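Local coordinates for glycosyl hydrolases family 31 family protein (Aspergillus niger, PDB 6DRU) that releases alpha-xylose from the non-reducing terminal glucose of xyloglucan oligosaccharides, as an alpha-xylosidase of glycoside hydrolase family 31, at residues S45-D49 with Y473-R478; G240-A244 with F606-G610; G502-A507 with M614-Y618. One frame throughout, in Å; residues are numbered along the deposited sequence.

Contact 1: residues S45-D49 with Y473-R478; sequences SFIYD and YIGSQR
The ring of F46 receives the edge of Y473 on one face: Y473 CD2 lies 3.6 Å from F46 CZ, the ring centroids are 5.1 Å apart and the planes meet at 73°, the geometry of a T-shaped (edge-to-face) pair. The contact falls toward the rim of the F46 ring. Over one face of the Y473 ring, again offset toward the rim, lies I474 CG1, 3.7 Å above the plane. W441 of helix 439-455 makes a further edge-to-face pair with F46. At the root of the phenylalanine, CB of F46 packs 3.7 Å from CG2 of I474, the two side chains crossing at about a right angle.

The third flat group is the guanidinium of R478. Over one of its faces, displaced toward the rim, sits the hydroxyl of Y48, with OH 3.5 Å from R478 NE. At its edge R478 NH2 reaches F46 O at 2.9 Å, a weak hydrogen bond because the angle at the hydrogen is only 123°. NH2 also makes a weak bond to T239 O. A bend at chi3 (68°) turns the arginine back over its own loop, where NE donates to G475 O at 3.0 Å. That carbonyl accepts R478 N from the opposite face of its plane, which restrains the base of the side chain.

Polar ends have outside partners too: Y473 OH bonds to M193 O. Y473 to S476 form a type II beta turn, with G475 at positive phi, leading into the 3-10 segment 476-478. The loop between strands 467-469 and 481-484 of the TIM barrel thus packs on the loop following strand 28-35 of the N-terminal beta-sandwich region, a domain pairing characteristic of family 31 enzymes.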
ATOM      1  N   SER A  45       6.578  -5.872  24.124  1.00 58.02           N
ATOM      2  CA  SER A  45       6.134  -7.107  24.751  1.00 49.43           C
ATOM      3  C   SER A  45       5.442  -6.775  26.061  1.00 52.54           C
ATOM      4  O   SER A  45       5.828  -5.831  26.758  1.00 57.60           O
ATOM      5  CB  SER A  45       7.305  -8.066  25.010  1.00 55.13           C
ATOM      6  OG  SER A  45       6.865  -9.245  25.664  1.00 58.53           O
ATOM      7  N   PHE A  46       4.406  -7.544  26.383  1.00 62.83           N
ATOM      8  CA  PHE A  46       3.617  -7.327  27.586  1.00 56.79           C
ATOM      9  C   PHE A  46       3.802  -8.437  28.610  1.00 53.12           C
ATOM     10  O   PHE A  46       3.112  -8.441  29.635  1.00 62.98           O
ATOM     11  CB  PHE A  46       2.140  -7.175  27.220  1.00 55.95           C
ATOM     12  CG  PHE A  46       1.861  -6.002  26.322  1.00 57.39           C
ATOM     13  CD1 PHE A  46       1.701  -4.730  26.849  1.00 60.32           C
ATOM     14  CD2 PHE A  46       1.769  -6.169  24.948  1.00 58.74           C
ATOM     15  CE1 PHE A  46       1.450  -3.645  26.025  1.00 62.73           C
ATOM     16  CE2 PHE A  46       1.518  -5.089  24.117  1.00 59.39           C
ATOM     17  CZ  PHE A  46       1.359  -3.826  24.656  1.00 63.51           C
ATOM     18  N   ILE A  47       4.715  -9.373  28.363  1.00 56.14           N
ATOM     19  CA  ILE A  47       4.972 -10.475  29.281  1.00 64.60           C
ATOM     20  C   ILE A  47       6.345 -10.289  29.912  1.00 54.94           C
ATOM     21  O   ILE A  47       7.236  -9.649  29.342  1.00 60.42           O
ATOM     22  CB  ILE A  47       4.870 -11.848  28.582  1.00 59.68           C
ATOM     23  CG1 ILE A  47       5.976 -12.001  27.539  1.00 55.84           C
ATOM     24  CG2 ILE A  47       3.499 -12.021  27.947  1.00 53.53           C
ATOM     25  CD1 ILE A  47       6.123 -13.413  27.017  1.00 67.61           C
ATOM     26  N   TYR A  48       6.507 -10.853  31.107  1.00 58.36           N
ATOM     27  CA  TYR A  48       7.748 -10.750  31.861  1.00 52.86           C
ATOM     28  C   TYR A  48       8.700 -11.873  31.470  1.00 61.81           C
ATOM     29  O   TYR A  48       8.288 -13.024  31.309  1.00 69.98           O
ATOM     30  CB  TYR A  48       7.470 -10.806  33.366  1.00 58.93           C
ATOM     31  CG  TYR A  48       6.827  -9.557  33.928  1.00 55.86           C
ATOM     32  CD1 TYR A  48       5.461  -9.340  33.810  1.00 55.82           C
ATOM     33  CD2 TYR A  48       7.587  -8.598  34.584  1.00 59.99           C
ATOM     34  CE1 TYR A  48       4.871  -8.200  34.323  1.00 62.73           C
ATOM     35  CE2 TYR A  48       7.006  -7.455  35.101  1.00 56.48           C
ATOM     36  CZ  TYR A  48       5.649  -7.260  34.968  1.00 63.17           C
ATOM     37  OH  TYR A  48       5.066  -6.123  35.482  1.00 64.43           O
ATOM     38  N   ASP A  49       9.976 -11.531  31.326  1.00 66.22           N
ATOM     39  CA  ASP A  49      11.025 -12.512  31.048  1.00 67.94           C
ATOM     40  C   ASP A  49      12.173 -12.285  32.022  1.00 69.54           C
ATOM     41  O   ASP A  49      12.889 -11.270  31.901  1.00 74.35           O
ATOM     42  CB  ASP A  49      11.510 -12.421  29.605  1.00 74.87           C
ATOM     43  CG  ASP A  49      12.442 -13.558  29.234  1.00 72.76           C
ATOM     44  OD1 ASP A  49      12.549 -14.522  30.022  1.00 71.55           O
ATOM     45  OD2 ASP A  49      13.066 -13.491  28.152  1.00 72.93           O
ATOM     46  N   TYR A 473      -4.647  -2.812  28.382  1.00 47.13           N
ATOM     47  CA  TYR A 473      -4.269  -3.916  27.510  1.00 50.89           C
ATOM     48  C   TYR A 473      -3.694  -5.046  28.363  1.00 54.32           C
ATOM     49  O   TYR A 473      -4.003  -5.156  29.554  1.00 52.91           O
ATOM     50  CB  TYR A 473      -3.292  -3.434  26.424  1.00 51.80           C
ATOM     51  CG  TYR A 473      -3.284  -4.309  25.194  1.00 58.41           C
ATOM     52  CD1 TYR A 473      -4.467  -4.620  24.536  1.00 60.54           C
ATOM     53  CD2 TYR A 473      -2.098  -4.826  24.691  1.00 53.28           C
ATOM     54  CE1 TYR A 473      -4.470  -5.422  23.413  1.00 63.65           C
ATOM     55  CE2 TYR A 473      -2.091  -5.629  23.564  1.00 57.16           C
ATOM     56  CZ  TYR A 473      -3.281  -5.922  22.929  1.00 65.35           C
ATOM     57  OH  TYR A 473      -3.285  -6.720  21.808  1.00 62.55           O
ATOM     58  N   ILE A 474      -2.866  -5.887  27.739  1.00 57.49           N
ATOM     59  CA  ILE A 474      -2.299  -7.044  28.416  1.00 55.73           C
ATOM     60  C   ILE A 474      -1.465  -6.591  29.604  1.00 59.56           C
ATOM     61  O   ILE A 474      -0.576  -5.740  29.475  1.00 64.94           O
ATOM     62  CB  ILE A 474      -1.464  -7.874  27.429  1.00 52.38           C
ATOM     63  CG1 ILE A 474      -2.322  -8.307  26.238  1.00 57.71           C
ATOM     64  CG2 ILE A 474      -0.866  -9.082  28.115  1.00 44.97           C
ATOM     65  CD1 ILE A 474      -1.533  -8.931  25.110  1.00 49.69           C
ATOM     66  N   GLY A 475      -1.752  -7.159  30.773  1.00 63.09           N
ATOM     67  CA  GLY A 475      -0.975  -6.857  31.958  1.00 60.92           C
ATOM     68  C   GLY A 475      -1.239  -5.503  32.572  1.00 60.81           C
ATOM     69  O   GLY A 475      -0.421  -5.025  33.361  1.00 56.06           O
ATOM     70  N   SER A 476      -2.365  -4.866  32.238  1.00 62.60           N
ATOM     71  CA  SER A 476      -2.683  -3.566  32.818  1.00 63.70           C
ATOM     72  C   SER A 476      -2.868  -3.634  34.327  1.00 59.08           C
ATOM     73  O   SER A 476      -2.813  -2.592  34.993  1.00 61.21           O
ATOM     74  CB  SER A 476      -3.944  -2.989  32.168  1.00 63.69           C
ATOM     75  OG  SER A 476      -3.663  -2.428  30.898  1.00 61.04           O
ATOM     76  N   GLN A 477      -3.077  -4.829  34.886  1.00 58.68           N
ATOM     77  CA  GLN A 477      -3.268  -4.959  36.324  1.00 62.12           C
ATOM     78  C   GLN A 477      -2.009  -4.634  37.114  1.00 61.73           C
ATOM     79  O   GLN A 477      -2.084  -4.512  38.341  1.00 67.22           O
ATOM     80  CB  GLN A 477      -3.748  -6.369  36.675  1.00 55.26           C
ATOM     81  CG  GLN A 477      -2.715  -7.465  36.470  1.00 56.07           C
ATOM     82  CD  GLN A 477      -2.704  -8.004  35.055  1.00 63.80           C
ATOM     83  OE1 GLN A 477      -3.425  -7.517  34.185  1.00 60.02           O
ATOM     84  NE2 GLN A 477      -1.888  -9.025  34.820  1.00 60.45           N
ATOM     85  N   ARG A 478      -0.862  -4.483  36.450  1.00 62.51           N
ATOM     86  CA  ARG A 478       0.380  -4.178  37.146  1.00 57.57           C
ATOM     87  C   ARG A 478       0.432  -2.747  37.666  1.00 63.58           C
ATOM     88  O   ARG A 478       1.350  -2.420  38.425  1.00 66.80           O
ATOM     89  CB  ARG A 478       1.570  -4.422  36.218  1.00 56.12           C
ATOM     90  CG  ARG A 478       1.737  -3.352  35.151  1.00 63.58           C
ATOM     91  CD  ARG A 478       2.880  -3.677  34.205  1.00 59.66           C
ATOM     92  NE  ARG A 478       2.582  -4.837  33.372  1.00 61.55           N
ATOM     93  CZ  ARG A 478       3.400  -5.319  32.444  1.00 62.20           C
ATOM     94  NH1 ARG A 478       4.575  -4.743  32.226  1.00 67.58           N
ATOM     95  NH2 ARG A 478       3.045  -6.380  31.731  1.00 63.15           N
TER

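Contact 2: residues G240-A244 with F606-G610; sequences GRAPA and FHLTG
Hydrogen bonding across the contact centres on A242 and H607. The imidazole ND1 donates to A242 O at 2.8 Å, with an angle of 154° at the hydrogen; the acceptor lies in the ring plane and the donor in the carbonyl plane. With CG anti to the backbone N (chi1 152°), the H607 ring stands beside its own helix and turns ND1 to the loop. The same oxygen receives a CA-H...O contact from H607 CA at 3.3 Å, so one carbonyl is approached by both backbone and side chain of one residue.

A water supplies the second polar link. It accepts from A242 N at 3.0 Å and donates to F606 O at 3.1 Å, so that the N-H and C=O of A242 are both tied to the last turns of the helix.

Apolar packing is carried by A242, whose CB points at the helix and meets F606 CE2 at 3.3 Å; W512 also touches this methyl group.

The charged group here is R241. Its chain bends at chi2 (-81°) and lies along the helix end, with a guanidinium face turned to the backbone: T609 CA stands over its centre, 4.1 Å above the plane. NH1 comes within 2.8 Å of L608 O, but the angle is too poor for a hydrogen bond. R241 is held chiefly from outside, by S236 OG at NE and, at NH2, by a salt bridge to E53 and a bond to Q233 O.

In both segments the chain leaves a helix through a glycine with positive phi, G240 and G610. The loop between helix 228-239 and strand 252-254, the latter a strand of the (beta/alpha)8 barrel of family 31, thus packs on the end of helix 596-609.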
ATOM      1  N   GLY A 240       1.724  -9.722  34.873  1.00 67.44           N
ATOM      2  CA  GLY A 240       1.777  -8.765  35.960  1.00 65.86           C
ATOM      3  C   GLY A 240       0.934  -9.111  37.170  1.00 70.79           C
ATOM      4  O   GLY A 240      -0.232  -9.501  37.046  1.00 64.74           O
ATOM      5  N   ARG A 241       1.527  -8.973  38.352  1.00 62.17           N
ATOM      6  CA  ARG A 241       0.831  -9.148  39.619  1.00 62.05           C
ATOM      7  C   ARG A 241       0.425  -7.783  40.157  1.00 62.79           C
ATOM      8  O   ARG A 241       1.269  -6.892  40.304  1.00 62.21           O
ATOM      9  CB  ARG A 241       1.714  -9.878  40.632  1.00 67.30           C
ATOM     10  CG  ARG A 241       1.911 -11.356  40.342  1.00 63.58           C
ATOM     11  CD  ARG A 241       0.725 -12.179  40.819  1.00 64.65           C
ATOM     12  NE  ARG A 241       0.820 -13.570  40.389  1.00 62.62           N
ATOM     13  CZ  ARG A 241       1.673 -14.453  40.901  1.00 69.80           C
ATOM     14  NH1 ARG A 241       2.510 -14.086  41.862  1.00 68.89           N
ATOM     15  NH2 ARG A 241       1.692 -15.700  40.449  1.00 64.36           N
ATOM     16  N   ALA A 242      -0.865  -7.621  40.441  1.00 65.63           N
ATOM     17  CA  ALA A 242      -1.375  -6.325  40.854  1.00 58.88           C
ATOM     18  C   ALA A 242      -0.760  -5.900  42.187  1.00 63.20           C
ATOM     19  O   ALA A 242      -0.404  -6.742  43.016  1.00 75.15           O
ATOM     20  CB  ALA A 242      -2.894  -6.362  40.974  1.00 58.77           C
ATOM     21  N   PRO A 243      -0.626  -4.603  42.414  1.00 59.30           N
ATOM     22  CA  PRO A 243      -0.145  -4.105  43.705  1.00 61.69           C
ATOM     23  C   PRO A 243      -1.273  -4.089  44.733  1.00 71.73           C
ATOM     24  O   PRO A 243      -2.426  -4.392  44.437  1.00 80.65           O
ATOM     25  CB  PRO A 243       0.327  -2.692  43.369  1.00 58.35           C
ATOM     26  CG  PRO A 243      -0.545  -2.284  42.231  1.00 64.21           C
ATOM     27  CD  PRO A 243      -0.795  -3.522  41.428  1.00 57.00           C
ATOM     28  N   ALA A 244      -0.913  -3.727  45.961  1.00 70.96           N
ATOM     29  CA  ALA A 244      -2.019  -3.607  46.902  1.00 66.61           C
ATOM     30  C   ALA A 244      -2.576  -2.186  46.876  1.00 72.94           C
ATOM     31  O   ALA A 244      -1.810  -1.219  46.874  1.00 72.00           O
ATOM     32  CB  ALA A 244      -1.568  -3.956  48.317  1.00 61.10           C
ATOM     33  N   PHE A 606      -5.469 -11.109  45.466  1.00 70.27           N
ATOM     34  CA  PHE A 606      -5.269 -10.750  44.066  1.00 64.72           C
ATOM     35  C   PHE A 606      -3.854 -10.238  43.833  1.00 69.43           C
ATOM     36  O   PHE A 606      -3.291 -10.424  42.748  1.00 66.69           O
ATOM     37  CB  PHE A 606      -6.301  -9.706  43.638  1.00 62.68           C
ATOM     38  CG  PHE A 606      -6.218  -9.329  42.185  1.00 66.58           C
ATOM     39  CD1 PHE A 606      -6.387 -10.287  41.198  1.00 70.07           C
ATOM     40  CD2 PHE A 606      -5.995  -8.018  41.806  1.00 66.69           C
ATOM     41  CE1 PHE A 606      -6.318  -9.945  39.860  1.00 67.86           C
ATOM     42  CE2 PHE A 606      -5.932  -7.670  40.469  1.00 62.12           C
ATOM     43  CZ  PHE A 606      -6.087  -8.635  39.496  1.00 67.23           C
ATOM     44  N   HIS A 607      -3.263  -9.599  44.846  1.00 62.04           N
ATOM     45  CA  HIS A 607      -1.900  -9.099  44.727  1.00 64.96           C
ATOM     46  C   HIS A 607      -0.871 -10.222  44.791  1.00 67.70           C
ATOM     47  O   HIS A 607       0.210 -10.100  44.204  1.00 71.51           O
ATOM     48  CB  HIS A 607      -1.634  -8.066  45.824  1.00 64.79           C
ATOM     49  CG  HIS A 607      -0.197  -7.968  46.228  1.00 62.32           C
ATOM     50  ND1 HIS A 607       0.783  -7.483  45.388  1.00 74.97           N
ATOM     51  CD2 HIS A 607       0.429  -8.294  47.384  1.00 67.41           C
ATOM     52  CE1 HIS A 607       1.948  -7.513  46.009  1.00 76.10           C
ATOM     53  NE2 HIS A 607       1.761  -8.002  47.223  1.00 72.60           N
ATOM     54  N   LEU A 608      -1.186 -11.323  45.474  1.00 58.49           N
ATOM     55  CA  LEU A 608      -0.201 -12.381  45.667  1.00 53.70           C
ATOM     56  C   LEU A 608      -0.267 -13.460  44.593  1.00 60.39           C
ATOM     57  O   LEU A 608       0.774 -13.883  44.079  1.00 79.50           O
ATOM     58  CB  LEU A 608      -0.385 -13.032  47.040  1.00 52.88           C
ATOM     59  CG  LEU A 608      -0.268 -12.158  48.288  1.00 57.31           C
ATOM     60  CD1 LEU A 608      -0.701 -12.945  49.513  1.00 60.12           C
ATOM     61  CD2 LEU A 608       1.149 -11.641  48.460  1.00 54.64           C
ATOM     62  N   THR A 609      -1.467 -13.916  44.241  1.00 58.26           N
ATOM     63  CA  THR A 609      -1.633 -15.043  43.333  1.00 63.57           C
ATOM     64  C   THR A 609      -2.419 -14.700  42.076  1.00 63.26           C
ATOM     65  O   THR A 609      -2.604 -15.576  41.225  1.00 63.17           O
ATOM     66  CB  THR A 609      -2.308 -16.222  44.050  1.00 63.23           C
ATOM     67  OG1 THR A 609      -3.476 -15.764  44.742  1.00 75.87           O
ATOM     68  CG2 THR A 609      -1.347 -16.862  45.041  1.00 57.90           C
ATOM     69  N   GLY A 610      -2.908 -13.470  41.945  1.00 63.87           N
ATOM     70  CA  GLY A 610      -3.881 -13.178  40.911  1.00 53.74           C
ATOM     71  C   GLY A 610      -5.233 -13.790  41.186  1.00 65.17           C
ATOM     72  O   GLY A 610      -5.992 -14.056  40.248  1.00 74.60           O
TER
HETATM   73  O   HOH W   1      -2.375 -10.171  39.757  1.00 57.47           O

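Contact 3: residues G502-A507 with M614-Y618; sequences GLSAAA and MRPLY
Helix 492-508 of the TIM barrel packs here on strand 614-615, an outermost strand of the C-terminal antiparallel sheet, and on the residues that follow it, with L503 as the main bump. Its CD2 lies between the methyl end of M614 and the ring of P616, 3.9 Å from M614 CE and 3.8 Å from P616 CD. L503 and P616 slide past each other in opposite directions, so their flanks make the contact.

In return M614 projects toward the helix. Its CG sits between the backbone N and the carbonyl carbon (chi1 57°), and a bend at chi3 lays CE against the helix where G502 presents bare backbone: CE is 4.1 Å from G502 C.

One turn on, the A506 methyl faces the strand, with CB 3.4 Å from M614 O. The strand's other side belongs to R615, which points away from the helix and forms salt bridges with D229 and D620. No direct hydrogen bond crosses the interface. The polar link is a water on the edge of the Y618 ring, in its plane: it donates to L503 O at 2.8 Å and lies 2.7 Å from Y618 OH, while that OH also rests 3.6 Å from A507 CB.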
ATOM      1  N   GLY A 502     -17.633  -7.085  33.645  1.00 61.34           N
ATOM      2  CA  GLY A 502     -16.669  -7.201  34.724  1.00 64.57           C
ATOM      3  C   GLY A 502     -16.194  -8.621  34.950  1.00 63.67           C
ATOM      4  O   GLY A 502     -15.072  -8.837  35.417  1.00 58.42           O
ATOM      5  N   LEU A 503     -17.038  -9.606  34.636  1.00 59.58           N
ATOM      6  CA  LEU A 503     -16.615 -10.998  34.753  1.00 65.75           C
ATOM      7  C   LEU A 503     -15.632 -11.367  33.649  1.00 63.08           C
ATOM      8  O   LEU A 503     -14.704 -12.152  33.873  1.00 62.93           O
ATOM      9  CB  LEU A 503     -17.832 -11.921  34.730  1.00 68.69           C
ATOM     10  CG  LEU A 503     -18.805 -11.696  35.889  1.00 62.61           C
ATOM     11  CD1 LEU A 503     -20.036 -12.578  35.751  1.00 54.37           C
ATOM     12  CD2 LEU A 503     -18.099 -11.937  37.213  1.00 59.84           C
ATOM     13  N   SER A 504     -15.820 -10.811  32.450  1.00 64.62           N
ATOM     14  CA  SER A 504     -14.857 -11.034  31.378  1.00 64.49           C
ATOM     15  C   SER A 504     -13.519 -10.376  31.694  1.00 66.45           C
ATOM     16  O   SER A 504     -12.459 -10.926  31.375  1.00 63.34           O
ATOM     17  CB  SER A 504     -15.413 -10.507  30.053  1.00 61.75           C
ATOM     18  OG  SER A 504     -16.577 -11.215  29.667  1.00 66.93           O
ATOM     19  N   ALA A 505     -13.551  -9.197  32.321  1.00 62.28           N
ATOM     20  CA  ALA A 505     -12.314  -8.534  32.720  1.00 55.84           C
ATOM     21  C   ALA A 505     -11.545  -9.365  33.739  1.00 62.41           C
ATOM     22  O   ALA A 505     -10.308  -9.381  33.732  1.00 61.04           O
ATOM     23  CB  ALA A 505     -12.621  -7.145  33.279  1.00 54.83           C
ATOM     24  N   ALA A 506     -12.259 -10.058  34.627  1.00 68.69           N
ATOM     25  CA  ALA A 506     -11.590 -10.897  35.615  1.00 55.51           C
ATOM     26  C   ALA A 506     -10.832 -12.035  34.944  1.00 59.74           C
ATOM     27  O   ALA A 506      -9.718 -12.378  35.358  1.00 55.63           O
ATOM     28  CB  ALA A 506     -12.606 -11.439  36.620  1.00 56.83           C
ATOM     29  N   ALA A 507     -11.418 -12.634  33.904  1.00 58.24           N
ATOM     30  CA  ALA A 507     -10.739 -13.703  33.182  1.00 62.42           C
ATOM     31  C   ALA A 507      -9.570 -13.189  32.352  1.00 69.25           C
ATOM     32  O   ALA A 507      -8.684 -13.975  32.000  1.00 67.43           O
ATOM     33  CB  ALA A 507     -11.728 -14.447  32.285  1.00 67.72           C
ATOM     34  N   MET A 614     -13.848 -10.337  41.855  1.00 57.31           N
ATOM     35  CA  MET A 614     -15.196 -10.738  41.475  1.00 70.06           C
ATOM     36  C   MET A 614     -15.092 -11.914  40.512  1.00 63.24           C
ATOM     37  O   MET A 614     -14.370 -11.851  39.512  1.00 55.56           O
ATOM     38  CB  MET A 614     -15.996  -9.577  40.875  1.00 72.12           C
ATOM     39  CG  MET A 614     -15.412  -8.893  39.659  1.00 69.99           C
ATOM     40  SD  MET A 614     -16.446  -7.487  39.183  1.00 70.56           S
ATOM     41  CE  MET A 614     -17.957  -8.310  38.684  1.00 49.32           C
ATOM     42  N   ARG A 615     -15.809 -12.988  40.828  1.00 69.90           N
ATOM     43  CA  ARG A 615     -15.511 -14.312  40.299  1.00 61.40           C
ATOM     44  C   ARG A 615     -16.709 -14.890  39.562  1.00 61.83           C
ATOM     45  O   ARG A 615     -17.768 -15.096  40.179  1.00 65.67           O
ATOM     46  CB  ARG A 615     -15.091 -15.242  41.442  1.00 54.78           C
ATOM     47  CG  ARG A 615     -13.908 -14.723  42.246  1.00 63.61           C
ATOM     48  CD  ARG A 615     -13.655 -15.549  43.499  1.00 57.92           C
ATOM     49  NE  ARG A 615     -13.296 -16.930  43.194  1.00 58.94           N
ATOM     50  CZ  ARG A 615     -12.092 -17.319  42.788  1.00 75.97           C
ATOM     51  NH1 ARG A 615     -11.122 -16.428  42.630  1.00 81.22           N
ATOM     52  NH2 ARG A 615     -11.859 -18.599  42.536  1.00 77.00           N
ATOM     53  N   PRO A 616     -16.598 -15.165  38.264  1.00 66.97           N
ATOM     54  CA  PRO A 616     -17.658 -15.913  37.582  1.00 62.95           C
ATOM     55  C   PRO A 616     -17.811 -17.299  38.190  1.00 59.86           C
ATOM     56  O   PRO A 616     -16.867 -17.868  38.743  1.00 69.81           O
ATOM     57  CB  PRO A 616     -17.170 -15.980  36.130  1.00 61.97           C
ATOM     58  CG  PRO A 616     -15.699 -15.709  36.202  1.00 51.77           C
ATOM     59  CD  PRO A 616     -15.521 -14.766  37.346  1.00 55.93           C
ATOM     60  N   LEU A 617     -19.025 -17.843  38.077  1.00 61.52           N
ATOM     61  CA  LEU A 617     -19.383 -19.044  38.824  1.00 71.49           C
ATOM     62  C   LEU A 617     -18.590 -20.275  38.401  1.00 65.78           C
ATOM     63  O   LEU A 617     -18.488 -21.223  39.186  1.00 74.70           O
ATOM     64  CB  LEU A 617     -20.880 -19.327  38.686  1.00 59.20           C
ATOM     65  CG  LEU A 617     -21.809 -18.276  39.296  1.00 60.11           C
ATOM     66  CD1 LEU A 617     -23.263 -18.703  39.178  1.00 62.55           C
ATOM     67  CD2 LEU A 617     -21.439 -18.009  40.749  1.00 46.09           C
ATOM     68  N   TYR A 618     -18.023 -20.291  37.192  1.00 60.79           N
ATOM     69  CA  TYR A 618     -17.274 -21.467  36.766  1.00 62.60           C
ATOM     70  C   TYR A 618     -15.957 -21.620  37.515  1.00 63.60           C
ATOM     71  O   TYR A 618     -15.408 -22.725  37.561  1.00 67.96           O
ATOM     72  CB  TYR A 618     -17.018 -21.429  35.255  1.00 62.43           C
ATOM     73  CG  TYR A 618     -16.248 -20.222  34.756  1.00 62.31           C
ATOM     74  CD1 TYR A 618     -14.871 -20.129  34.921  1.00 60.60           C
ATOM     75  CD2 TYR A 618     -16.897 -19.186  34.095  1.00 62.57           C
ATOM     76  CE1 TYR A 618     -14.166 -19.035  34.462  1.00 63.81           C
ATOM     77  CE2 TYR A 618     -16.198 -18.088  33.628  1.00 62.34           C
ATOM     78  CZ  TYR A 618     -14.833 -18.018  33.816  1.00 67.82           C
ATOM     79  OH  TYR A 618     -14.130 -16.928  33.357  1.00 64.34           O
TER
HETATM   80  O   HOH W   2     -15.122 -14.550  32.483  1.00 70.38           O

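How the contacts relate
The three contacts line the seam between the N-terminal beta region, the TIM-barrel domain and the C-terminal domain. Contacts 1 and 2 have centres about 12 Å apart and touch: Q477 NE2 is 2.8 Å from G240 O, probably a hydrogen bond, and Q477 O packs on A242 CB. Contacts 2 and 3, with centres about 16 Å apart, are joined by sequence, since helix 596-609 runs into strand 614-615. Contacts 1 and 3, centres about 19 Å apart, do not touch. Along the chain, contact 2 opens before contact 1 closes, and its segments also alternate with those of contact 3. Segments distant in sequence thereby tie the barrel to the domains before and after it.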